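Local structure of CLIP-associating protein (Drosophila melanogaster, 4G3A) at residues A[103-106]-A[107-110]; A[131-134]-A[135-139]; A[141-144]-A[145-149]; A[172-175]-A[176-179]; A[179-182]-A[183-186]. The protein tracks microtubule plus ends and stabilises dynamic microtubules, supporting mitotic spindle formation, kinetochore attachment and tubulin incorporation during poleward flux. All blocks are in the same frame, centred on the assembly; numbering follows the deposited sequence.

Overall arrangement
All five contacts are local, and all lie in the N-terminal TOG-like domain, an array of paired HEAT-type helices. Contacts 1, 3 and 5 are equivalent helix starts, opening helices 104-119, 142-159 and 182-199; in each, an arginine folds back onto the loop before its helix. Contacts 1 and 5 carry several exposed residues, whereas contact 3 is only partly exposed and its arginine is buried. Contacts 2 and 4 lie where the chain leaves helices 125-136 and 170-175, and turn mostly apolar side chains inward. Contact 4 is the most buried, and shares D179 with contact 5. Contacts 2 and 3 join the same helical hairpin, their centres about 9 Å apart, while R145 of contact 3 reaches D179 and R107 of contact 1 approaches E147.

Contact 1: A[103-106]-A[107-110]; sequences RDTV and REKA
From R103, the N-cap residue of helix 104-119, the backbone winds straight into regular helix: a weak bond from R107 N to R103 O at 3.3 Å is followed by E108 N to D104 O, K109 N to T105 O and A110 N to V106 O, the last at 3.0 Å. Against this first turn lies the side chain of R107. With CG anti to its own carbonyl carbon and a bend at chi3 (-60°), the chain doubles back toward the helix start, and the guanidinium comes to rest with D104 CA 3.3 Å from its plane, near the border of the group. Its NH2 sits 3.4 Å from D104 CB. NH1 continues past the helix N-terminus to bond D101 O, with a weaker bond to S102 O, and NE makes a long, weak ion pair with E147 of helix 142-159. The D104 carboxylate does not join in, its OD2 staying 5.3 Å from R107 NH2. E108, one turn after D104, leans obliquely across T105, its CG 3.4 Å from D104 O and its OE1 4.1 Å from T105 CG2; the hydroxyl of T105 bonds Q67 OE1 instead. V106 turns inward against R98, while K109 packs along Q67 and E71 of helix 63-80. In this second HEAT repeat the arginine therefore works mainly through backbone carbonyls and a carbon-lined face, tying the helix start to the preceding loop; the helix N-terminus would probably favour the charge of D104, though the nearby E108 carboxylate may offset this.

Contact 2: A[131-134]-A[135-139]; sequences KLAT and SCFKH
Backbone hydrogen bonds come first, for L132 and A133 receive the N-H groups of the residues that follow them as helix 125-136 runs out. L132 O takes S135 N at 3.0 Å, the donor standing 55° out of the carbonyl plane, and C136 N in a weak bond. A133 O receives F137 N at 3.3 Å along a nearly straight line (173°) and C136 N weakly. From C136 to H139 the chain then makes a type I turn, leading to helix 142-159; at its close H139 bonds N141 N through ND1 and D97 through NE2.

Apolar touches follow the same spacing. The methyl of A133 meets the rim atom CE2 of F137 at 3.7 Å, and ring atom CD2 of F137 is also 3.6 Å from A133 O. C136 SG, anti to its carbonyl carbon at chi1 -72°, swings back toward L132, 3.3 Å from L132 O and 4.3 Å from L132 CB. Outside the two segments, F137 meets F148 edge-to-face and packs on Y169, P172 and V173. An alanine at F137 would probably leave a gap between A133, F148 and P172, depriving F148 of its aromatic partner.

Solvent contributes one bridge: a water donates to K131 O at 2.8 Å and also bonds S135 OG, spanning the exposed flank. The chemistry is thus two-sided: one flank of the departing helix is hydrated, whereas the sulfur, methyl and phenyl groups tie the other to the next helices of the array.

Contact 3: A[141-144]-A[145-149]; sequences NAKV and REEFL
The R145 guanidinium lies over A142, whose CA faces it at 3.3 Å from the plane, off-centre, while A142 CB sits 3.4 Å from NH2; N141 C approaches at a slant. Turning at its third torsion (-63°), the chain carries the group back over the start of helix 142-159. There NH1 donates to H139 O and NE forms a salt bridge with D179 OD2, so the cation links its own loop to the next hairpin. Such an arginine, paired with an aspartate of the third HEAT repeat, recalls the Asp-Arg ladder of HEAT arrays, and here it is buried.

N141 is the N-cap: its OD1 accepts K143 N at 2.7 Å, in the plane of the amide carbonyl, and V144 N more weakly at 3.3 Å. In the backbone, R145 N reaches N141 O and F148 N reaches V144 O.

On the more exposed flank K143 reaches across toward two glutamates. Its NZ forms a long salt bridge to E146 OE1 at 3.6 Å and stays 4.1 Å from E147 OE2, which R107 NE pairs with weakly, while E147 OE1 is bonded by Q111 NE2. E146 OE1 also takes a hydrogen bond from a water at 2.7 Å, which donates weakly to A142 O as well.

Contact 4: A[172-175]-A[176-179]; sequences PVCA and LLGD
C174 and L177 meet on one flank, while L176 lies over the P172 and V173 carbonyls, in the third HEAT repeat, where the chain passes from helix 170-175 toward helix 182-199. The two leucines share the same first torsion, each with CG anti to its own carbonyl carbon (chi1 -68° in both), yet as successive residues they leave the backbone in different directions. L177 runs back alongside C174: its CB rests 3.2 Å from C174 O, and its CD1 branch ends 4.4 Å from C174 CB. The same side chain packs on I189 of helix 182-199, while C174 faces M210 and V213. L176 instead has its CB 3.5 Å from V173 O and its CG 3.8 Å from P172 O, and it packs on L149, A188 and F137. V173 covers a neighbouring patch, packing on L149 and L192, so the two flanks pack on helices 142-159 and 182-199 and on nearby loops.

Replacing L177 with an alanine would probably open a gap beside C174 and cost I189 its leucine contact.

The backbone is held by L176 N to P172 O, with a weak second bond from L176 N to V173 O, whereas L177 N and G178 N bond carbonyls only three residues back, with both donors well above the carbonyl planes; L177 O accepts from K217 NZ. In the tighter of those two bonds, L177 N lies 2.9 Å from C174 O, 61° out of its carbonyl plane.

Contact 5: A[179-182]-A[183-186]; sequences DPTV and NVRE
An Asx turn leads into helix 182-199 of the third HEAT repeat, and the aspartate that makes it, D179, is also met by V184 and R185 from the helix. D179 OD1 accepts T181 N at 3.0 Å on the anti side of the carboxylate, 27° out of its plane; OD2 is the oxygen that R145 holds. The carboxyl end lies nearly at right angles across V184, with CG 3.4 Å from V184 CG1, so an apolar branch packs directly against the charged group.

R185 occupies the position probably equivalent to R145, but binds the D179 carbonyl, not the carboxylate. A kink between CG and NE brings the side chain back over the loop, and NH1 donates to D179 O at 2.8 Å, the acceptor lying close to the guanidinium plane. One face of the group covers the start of the helix, with V182 CA 3.4 Å above it and T181 C beside that, while NH2 touches V182 CB. Held at its edge and covered on this face, the cation is likely to have little freedom to turn.

T181 is the N-cap residue, although its side chain makes no capping bond; it packs on A142 and R145, and its CG2 lies 4.1 Å from V184 CG2. Its carbonyl receives R185 N at 3.1 Å. V182 O in turn takes E186 N at 2.9 Å, almost in line with the carbonyl bond.

Contact 1: A[103-106]-A[107-110]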
loop_
_atom_site.group_PDB
_atom_site.type_symbol
_atom_site.label_atom_id
_atom_site.label_comp_id
_atom_site.label_asym_id
_atom_site.label_seq_id
_atom_site.Cartn_x
_atom_site.Cartn_y
_atom_site.Cartn_z
ATOM N N ARG A 103 6.396 9.183 9.824
ATOM C CA ARG A 103 5.314 10.158 9.748
ATOM C C ARG A 103 3.995 9.496 9.343
ATOM O O ARG A 103 3.895 8.908 8.263
ATOM C CB ARG A 103 5.672 11.241 8.729
ATOM C CG ARG A 103 7.093 11.800 8.845
ATOM C CD ARG A 103 7.268 12.602 10.125
ATOM N NE ARG A 103 8.516 13.359 10.144
ATOM C CZ ARG A 103 8.923 14.105 11.168
ATOM N NH1 ARG A 103 8.184 14.194 12.267
ATOM N NH2 ARG A 103 10.073 14.759 11.093
ATOM N N ASP A 104 2.974 9.611 10.190
ATOM C CA ASP A 104 1.711 8.927 9.916
ATOM C C ASP A 104 1.064 9.296 8.571
ATOM O O ASP A 104 0.501 8.426 7.907
ATOM C CB ASP A 104 0.718 9.036 11.086
ATOM C CG ASP A 104 0.447 10.470 11.514
ATOM O OD1 ASP A 104 1.053 11.400 10.944
ATOM O OD2 ASP A 104 -0.378 10.666 12.434
ATOM N N THR A 105 1.164 10.560 8.156
ATOM C CA THR A 105 0.512 10.999 6.922
ATOM C C THR A 105 1.202 10.412 5.694
ATOM O O THR A 105 0.571 10.194 4.663
ATOM C CB THR A 105 0.457 12.551 6.774
ATOM O OG1 THR A 105 1.784 13.091 6.719
ATOM C CG2 THR A 105 -0.314 13.194 7.922
ATOM N N VAL A 106 2.505 10.173 5.797
ATOM C CA VAL A 106 3.231 9.554 4.696
ATOM C C VAL A 106 2.775 8.104 4.499
ATOM O O VAL A 106 2.521 7.671 3.375
ATOM C CB VAL A 106 4.765 9.640 4.901
ATOM C CG1 VAL A 106 5.484 8.770 3.907
ATOM C CG2 VAL A 106 5.241 11.081 4.761
ATOM N N ARG A 107 2.645 7.359 5.590
ATOM C CA ARG A 107 2.152 5.984 5.486
ATOM C C ARG A 107 0.751 5.972 4.877
ATOM O O ARG A 107 0.419 5.111 4.062
ATOM C CB ARG A 107 2.131 5.313 6.860
ATOM C CG ARG A 107 3.491 5.263 7.537
ATOM C CD ARG A 107 3.481 4.306 8.717
ATOM N NE ARG A 107 2.502 4.707 9.721
ATOM C CZ ARG A 107 2.751 5.578 10.694
ATOM N NH1 ARG A 107 3.948 6.137 10.792
ATOM N NH2 ARG A 107 1.804 5.893 11.565
ATOM N N GLU A 108 -0.068 6.938 5.277
ATOM C CA GLU A 108 -1.439 7.038 4.783
ATOM C C GLU A 108 -1.466 7.170 3.272
ATOM O O GLU A 108 -2.143 6.409 2.577
ATOM C CB GLU A 108 -2.138 8.250 5.394
ATOM C CG GLU A 108 -2.713 8.023 6.772
ATOM C CD GLU A 108 -3.064 9.328 7.468
ATOM O OE1 GLU A 108 -3.131 10.372 6.780
ATOM O OE2 GLU A 108 -3.267 9.307 8.703
ATOM N N LYS A 109 -0.722 8.146 2.765
ATOM C CA LYS A 109 -0.722 8.409 1.331
ATOM C C LYS A 109 -0.122 7.235 0.569
ATOM O O LYS A 109 -0.526 6.948 -0.555
ATOM C CB LYS A 109 0.000 9.718 1.006
ATOM C CG LYS A 109 -0.611 10.945 1.686
ATOM C CD LYS A 109 -2.086 11.097 1.339
ATOM C CE LYS A 109 -2.708 12.305 2.040
ATOM N NZ LYS A 109 -4.165 12.383 1.792
ATOM N N ALA A 110 0.827 6.543 1.192
ATOM C CA ALA A 110 1.378 5.331 0.600
ATOM C C ALA A 110 0.308 4.234 0.524
ATOM O O ALA A 110 0.120 3.601 -0.518
ATOM C CB ALA A 110 2.584 4.854 1.396
#

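Contact 2: A[131-134]-A[135-139]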
loop_
_atom_site.group_PDB
_atom_site.type_symbol
_atom_site.label_atom_id
_atom_site.label_comp_id
_atom_site.label_asym_id
_atom_site.label_seq_id
_atom_site.Cartn_x
_atom_site.Cartn_y
_atom_site.Cartn_z
ATOM N N LYS A 131 2.414 -9.424 -4.928
ATOM C CA LYS A 131 3.660 -8.719 -5.189
ATOM C C LYS A 131 4.169 -8.048 -3.914
ATOM O O LYS A 131 5.358 -8.095 -3.604
ATOM C CB LYS A 131 3.454 -7.667 -6.293
ATOM C CG LYS A 131 4.731 -6.979 -6.712
ATOM C CD LYS A 131 5.735 -7.980 -7.303
ATOM C CE LYS A 131 6.854 -7.257 -8.091
ATOM N NZ LYS A 131 7.872 -8.251 -8.527
ATOM N N LEU A 132 3.267 -7.423 -3.168
ATOM C CA LEU A 132 3.651 -6.793 -1.911
ATOM C C LEU A 132 4.192 -7.846 -0.943
ATOM O O LEU A 132 5.146 -7.593 -0.204
ATOM C CB LEU A 132 2.447 -6.105 -1.277
ATOM C CG LEU A 132 1.924 -4.870 -2.021
ATOM C CD1 LEU A 132 0.632 -4.405 -1.384
ATOM C CD2 LEU A 132 2.951 -3.771 -1.975
ATOM N N ALA A 133 3.529 -8.996 -0.913
ATOM C CA ALA A 133 3.856 -10.055 0.048
ATOM C C ALA A 133 5.327 -10.423 -0.060
ATOM O O ALA A 133 6.010 -10.629 0.949
ATOM C CB ALA A 133 2.998 -11.273 -0.195
ATOM N N THR A 134 5.807 -10.501 -1.297
ATOM C CA THR A 134 7.198 -10.843 -1.556
ATOM C C THR A 134 8.165 -9.946 -0.783
ATOM O O THR A 134 9.169 -10.418 -0.257
ATOM C CB THR A 134 7.502 -10.813 -3.067
ATOM O OG1 THR A 134 6.750 -11.851 -3.711
ATOM C CG2 THR A 134 8.996 -11.030 -3.333
ATOM N N SER A 135 7.854 -8.656 -0.702
ATOM C CA SER A 135 8.759 -7.699 -0.075
ATOM C C SER A 135 8.396 -7.386 1.370
ATOM O O SER A 135 9.230 -6.899 2.131
ATOM C CB SER A 135 8.776 -6.382 -0.863
ATOM O OG SER A 135 9.237 -6.557 -2.191
ATOM N N CYS A 136 7.145 -7.639 1.746
ATOM C CA CYS A 136 6.627 -7.083 2.989
ATOM C C CYS A 136 6.644 -8.030 4.182
ATOM O O CYS A 136 6.850 -7.592 5.315
ATOM C CB CYS A 136 5.209 -6.515 2.778
ATOM S SG CYS A 136 5.203 -4.956 1.794
ATOM N N PHE A 137 6.408 -9.318 3.947
ATOM C CA PHE A 137 6.264 -10.236 5.067
ATOM C C PHE A 137 7.560 -10.277 5.879
ATOM O O PHE A 137 7.534 -10.372 7.100
ATOM C CB PHE A 137 5.876 -11.649 4.605
ATOM C CG PHE A 137 4.380 -11.872 4.495
ATOM C CD1 PHE A 137 3.553 -11.665 5.587
ATOM C CD2 PHE A 137 3.811 -12.311 3.303
ATOM C CE1 PHE A 137 2.172 -11.874 5.499
ATOM C CE2 PHE A 137 2.430 -12.527 3.197
ATOM C CZ PHE A 137 1.612 -12.303 4.304
ATOM N N LYS A 138 8.695 -10.186 5.201
ATOM C CA LYS A 138 9.986 -10.251 5.884
ATOM C C LYS A 138 10.775 -8.940 5.819
ATOM O O LYS A 138 11.982 -8.935 5.982
ATOM C CB LYS A 138 10.820 -11.400 5.323
ATOM C CG LYS A 138 10.145 -12.760 5.445
ATOM C CD LYS A 138 11.114 -13.887 5.082
ATOM C CE LYS A 138 10.433 -15.245 5.113
ATOM N NZ LYS A 138 9.928 -15.621 6.470
ATOM N N HIS A 139 10.091 -7.826 5.590
ATOM C CA HIS A 139 10.759 -6.523 5.608
ATOM C C HIS A 139 11.450 -6.272 6.956
ATOM O O HIS A 139 10.967 -6.702 8.018
ATOM C CB HIS A 139 9.757 -5.408 5.308
ATOM C CG HIS A 139 10.400 -4.133 4.827
ATOM N ND1 HIS A 139 11.091 -3.301 5.664
ATOM C CD2 HIS A 139 10.441 -3.573 3.593
ATOM C CE1 HIS A 139 11.541 -2.256 4.969
ATOM N NE2 HIS A 139 11.162 -2.408 3.713
HETATM O O HOH W 1 7.760 -6.852 -4.129
#

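Contact 3: A[141-144]-A[145-149]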
loop_
_atom_site.group_PDB
_atom_site.type_symbol
_atom_site.label_atom_id
_atom_site.label_comp_id
_atom_site.label_asym_id
_atom_site.label_seq_id
_atom_site.Cartn_x
_atom_site.Cartn_y
_atom_site.Cartn_z
ATOM N N ASN A 141 11.796 -3.569 8.563
ATOM C CA ASN A 141 11.094 -2.580 9.366
ATOM C C ASN A 141 9.733 -3.123 9.831
ATOM O O ASN A 141 8.903 -3.494 9.004
ATOM C CB ASN A 141 10.928 -1.300 8.545
ATOM C CG ASN A 141 10.329 -0.163 9.348
ATOM O OD1 ASN A 141 9.210 -0.259 9.848
ATOM N ND2 ASN A 141 11.071 0.929 9.463
ATOM N N ALA A 142 9.525 -3.190 11.147
ATOM C CA ALA A 142 8.293 -3.745 11.711
ATOM C C ALA A 142 7.058 -2.966 11.264
ATOM O O ALA A 142 5.964 -3.519 11.193
ATOM C CB ALA A 142 8.367 -3.785 13.245
ATOM N N LYS A 143 7.227 -1.675 10.982
ATOM C CA LYS A 143 6.082 -0.863 10.585
ATOM C C LYS A 143 5.626 -1.227 9.170
ATOM O O LYS A 143 4.440 -1.188 8.876
ATOM C CB LYS A 143 6.358 0.638 10.723
ATOM C CG LYS A 143 5.093 1.508 10.675
ATOM C CD LYS A 143 4.137 1.210 11.825
ATOM C CE LYS A 143 3.008 2.237 11.882
ATOM N NZ LYS A 143 1.979 1.965 12.935
ATOM N N VAL A 144 6.563 -1.595 8.301
ATOM C CA VAL A 144 6.172 -2.152 7.014
ATOM C C VAL A 144 5.403 -3.462 7.188
ATOM O O VAL A 144 4.354 -3.663 6.565
ATOM C CB VAL A 144 7.377 -2.418 6.105
ATOM C CG1 VAL A 144 6.936 -3.149 4.840
ATOM C CG2 VAL A 144 8.089 -1.105 5.754
ATOM N N ARG A 145 5.927 -4.356 8.020
ATOM C CA ARG A 145 5.268 -5.650 8.211
ATOM C C ARG A 145 3.846 -5.437 8.733
ATOM O O ARG A 145 2.903 -6.047 8.254
ATOM C CB ARG A 145 6.093 -6.550 9.139
ATOM C CG ARG A 145 7.557 -6.736 8.660
ATOM C CD ARG A 145 8.243 -7.910 9.364
ATOM N NE ARG A 145 8.374 -7.746 10.808
ATOM C CZ ARG A 145 9.354 -7.068 11.406
ATOM N NH1 ARG A 145 10.280 -6.452 10.683
ATOM N NH2 ARG A 145 9.402 -6.992 12.732
ATOM N N GLU A 146 3.692 -4.539 9.699
ATOM C CA GLU A 146 2.378 -4.243 10.254
ATOM C C GLU A 146 1.441 -3.562 9.246
ATOM O O GLU A 146 0.262 -3.905 9.153
ATOM C CB GLU A 146 2.517 -3.348 11.479
ATOM C CG GLU A 146 1.178 -3.017 12.109
ATOM C CD GLU A 146 1.305 -2.064 13.271
ATOM O OE1 GLU A 146 2.433 -1.602 13.536
ATOM O OE2 GLU A 146 0.276 -1.778 13.916
ATOM N N GLU A 147 1.967 -2.585 8.509
ATOM C CA GLU A 147 1.165 -1.873 7.521
ATOM C C GLU A 147 0.678 -2.828 6.435
ATOM O O GLU A 147 -0.481 -2.762 6.012
ATOM C CB GLU A 147 1.955 -0.702 6.909
ATOM C CG GLU A 147 2.122 0.499 7.830
ATOM C CD GLU A 147 0.818 1.245 8.058
ATOM O OE1 GLU A 147 -0.099 1.127 7.210
ATOM O OE2 GLU A 147 0.714 1.953 9.079
ATOM N N PHE A 148 1.559 -3.719 5.991
ATOM C CA PHE A 148 1.187 -4.658 4.951
ATOM C C PHE A 148 0.025 -5.555 5.373
ATOM O O PHE A 148 -0.880 -5.806 4.572
ATOM C CB PHE A 148 2.374 -5.493 4.461
ATOM C CG PHE A 148 1.970 -6.589 3.512
ATOM C CD1 PHE A 148 1.271 -6.283 2.350
ATOM C CD2 PHE A 148 2.246 -7.926 3.805
ATOM C CE1 PHE A 148 0.868 -7.282 1.487
ATOM C CE2 PHE A 148 1.849 -8.936 2.935
ATOM C CZ PHE A 148 1.166 -8.610 1.780
ATOM N N LEU A 149 0.036 -6.023 6.623
ATOM C CA LEU A 149 -1.098 -6.802 7.130
ATOM C C LEU A 149 -2.374 -5.978 6.992
ATOM O O LEU A 149 -3.414 -6.503 6.610
ATOM C CB LEU A 149 -0.871 -7.253 8.578
ATOM C CG LEU A 149 0.234 -8.309 8.742
ATOM C CD1 LEU A 149 0.609 -8.517 10.202
ATOM C CD2 LEU A 149 -0.145 -9.640 8.083
HETATM O O HOH W 2 4.970 -2.413 13.763
#

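Contact 4: A[172-175]-A[176-179]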
loop_
_atom_site.group_PDB
_atom_site.type_symbol
_atom_site.label_atom_id
_atom_site.label_comp_id
_atom_site.label_asym_id
_atom_site.label_seq_id
_atom_site.Cartn_x
_atom_site.Cartn_y
_atom_site.Cartn_z
ATOM N N PRO A 172 2.017 -17.505 6.029
ATOM C CA PRO A 172 2.854 -16.346 6.361
ATOM C C PRO A 172 2.265 -15.420 7.428
ATOM O O PRO A 172 3.032 -14.902 8.238
ATOM C CB PRO A 172 3.001 -15.604 5.022
ATOM C CG PRO A 172 2.028 -16.230 4.098
ATOM C CD PRO A 172 1.779 -17.615 4.582
ATOM N N VAL A 173 0.952 -15.195 7.435
ATOM C CA VAL A 173 0.373 -14.379 8.502
ATOM C C VAL A 173 0.588 -15.069 9.863
ATOM O O VAL A 173 0.917 -14.430 10.865
ATOM C CB VAL A 173 -1.126 -14.117 8.273
ATOM C CG1 VAL A 173 -1.764 -13.500 9.529
ATOM C CG2 VAL A 173 -1.321 -13.225 7.052
ATOM N N CYS A 174 0.414 -16.381 9.898
ATOM C CA CYS A 174 0.643 -17.110 11.144
ATOM C C CYS A 174 2.099 -16.984 11.609
ATOM O O CYS A 174 2.358 -16.856 12.798
ATOM C CB CYS A 174 0.222 -18.569 11.011
ATOM S SG CYS A 174 -1.584 -18.819 11.046
ATOM N N ALA A 175 3.044 -16.996 10.668
ATOM C CA ALA A 175 4.448 -16.787 11.011
ATOM C C ALA A 175 4.653 -15.469 11.747
ATOM O O ALA A 175 5.503 -15.375 12.628
ATOM C CB ALA A 175 5.328 -16.837 9.759
ATOM N N LEU A 176 3.885 -14.445 11.377
ATOM C CA LEU A 176 3.992 -13.151 12.048
ATOM C C LEU A 176 3.433 -13.114 13.476
ATOM O O LEU A 176 3.677 -12.150 14.208
ATOM C CB LEU A 176 3.384 -12.034 11.191
ATOM C CG LEU A 176 4.180 -11.734 9.909
ATOM C CD1 LEU A 176 3.649 -10.485 9.237
ATOM C CD2 LEU A 176 5.662 -11.579 10.213
ATOM N N LEU A 177 2.685 -14.151 13.873
ATOM C CA LEU A 177 2.282 -14.289 15.274
ATOM C C LEU A 177 3.501 -14.369 16.193
ATOM O O LEU A 177 3.441 -13.939 17.340
ATOM C CB LEU A 177 1.393 -15.530 15.489
ATOM C CG LEU A 177 -0.001 -15.469 14.855
ATOM C CD1 LEU A 177 -0.715 -16.820 14.945
ATOM C CD2 LEU A 177 -0.840 -14.384 15.513
ATOM N N GLY A 178 4.602 -14.920 15.685
ATOM C CA GLY A 178 5.843 -14.982 16.439
ATOM C C GLY A 178 6.856 -13.904 16.061
ATOM O O GLY A 178 8.062 -14.079 16.251
ATOM N N ASP A 179 6.373 -12.789 15.517
ATOM C CA ASP A 179 7.243 -11.666 15.162
ATOM C C ASP A 179 7.974 -11.168 16.412
ATOM O O ASP A 179 7.427 -11.217 17.509
ATOM C CB ASP A 179 6.405 -10.533 14.557
ATOM C CG ASP A 179 7.242 -9.528 13.790
ATOM O OD1 ASP A 179 7.624 -8.492 14.373
ATOM O OD2 ASP A 179 7.498 -9.764 12.596
#

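Contact 5: A[179-182]-A[183-186]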
loop_
_atom_site.group_PDB
_atom_site.type_symbol
_atom_site.label_atom_id
_atom_site.label_comp_id
_atom_site.label_asym_id
_atom_site.label_seq_id
_atom_site.Cartn_x
_atom_site.Cartn_y
_atom_site.Cartn_z
ATOM N N ASP A 179 6.373 -12.789 15.517
ATOM C CA ASP A 179 7.243 -11.666 15.162
ATOM C C ASP A 179 7.974 -11.168 16.412
ATOM O O ASP A 179 7.427 -11.217 17.509
ATOM C CB ASP A 179 6.405 -10.533 14.557
ATOM C CG ASP A 179 7.242 -9.528 13.790
ATOM O OD1 ASP A 179 7.624 -8.492 14.373
ATOM O OD2 ASP A 179 7.498 -9.764 12.596
ATOM N N PRO A 180 9.219 -10.694 16.262
ATOM C CA PRO A 180 9.888 -10.216 17.483
ATOM C C PRO A 180 9.277 -8.930 18.033
ATOM O O PRO A 180 9.622 -8.525 19.134
ATOM C CB PRO A 180 11.327 -9.958 17.019
ATOM C CG PRO A 180 11.223 -9.764 15.538
ATOM C CD PRO A 180 10.111 -10.676 15.090
ATOM N N THR A 181 8.388 -8.304 17.267
ATOM C CA THR A 181 7.805 -7.016 17.633
ATOM C C THR A 181 6.360 -7.211 18.064
ATOM O O THR A 181 5.592 -7.880 17.371
ATOM C CB THR A 181 7.843 -6.040 16.425
ATOM O OG1 THR A 181 9.166 -5.493 16.287
ATOM C CG2 THR A 181 6.853 -4.911 16.603
ATOM N N VAL A 182 5.979 -6.626 19.195
ATOM C CA VAL A 182 4.627 -6.846 19.713
ATOM C C VAL A 182 3.559 -6.246 18.796
ATOM O O VAL A 182 2.499 -6.842 18.615
ATOM C CB VAL A 182 4.449 -6.343 21.175
ATOM C CG1 VAL A 182 4.587 -4.839 21.250
ATOM C CG2 VAL A 182 3.101 -6.785 21.729
ATOM N N ASN A 183 3.847 -5.089 18.199
ATOM C CA ASN A 183 2.885 -4.445 17.296
ATOM C C ASN A 183 2.494 -5.330 16.120
ATOM O O ASN A 183 1.349 -5.313 15.668
ATOM C CB ASN A 183 3.438 -3.129 16.758
ATOM C CG ASN A 183 3.803 -2.163 17.853
ATOM O OD1 ASN A 183 4.731 -2.407 18.626
ATOM N ND2 ASN A 183 3.081 -1.051 17.926
ATOM N N VAL A 184 3.464 -6.083 15.614
ATOM C CA VAL A 184 3.212 -6.994 14.513
ATOM C C VAL A 184 2.472 -8.249 14.985
ATOM O O VAL A 184 1.513 -8.682 14.344
ATOM C CB VAL A 184 4.513 -7.366 13.790
ATOM C CG1 VAL A 184 4.246 -8.431 12.748
ATOM C CG2 VAL A 184 5.119 -6.108 13.119
ATOM N N ARG A 185 2.910 -8.830 16.101
ATOM C CA ARG A 185 2.216 -9.999 16.649
ATOM C C ARG A 185 0.732 -9.689 16.806
ATOM O O ARG A 185 -0.124 -10.473 16.393
ATOM C CB ARG A 185 2.818 -10.449 17.994
ATOM C CG ARG A 185 4.249 -10.993 17.892
ATOM C CD ARG A 185 4.695 -11.735 19.188
ATOM N NE ARG A 185 4.719 -10.838 20.341
ATOM C CZ ARG A 185 5.777 -10.124 20.728
ATOM N NH1 ARG A 185 6.929 -10.203 20.068
ATOM N NH2 ARG A 185 5.689 -9.330 21.787
ATOM N N GLU A 186 0.428 -8.535 17.393
ATOM C CA GLU A 186 -0.959 -8.118 17.596
ATOM C C GLU A 186 -1.715 -7.828 16.295
ATOM O O GLU A 186 -2.901 -8.132 16.187
ATOM C CB GLU A 186 -1.033 -6.937 18.566
ATOM C CG GLU A 186 -0.680 -7.352 19.992
ATOM C CD GLU A 186 -0.863 -6.245 21.010
ATOM O OE1 GLU A 186 -0.864 -5.062 20.610
ATOM O OE2 GLU A 186 -1.002 -6.563 22.214
#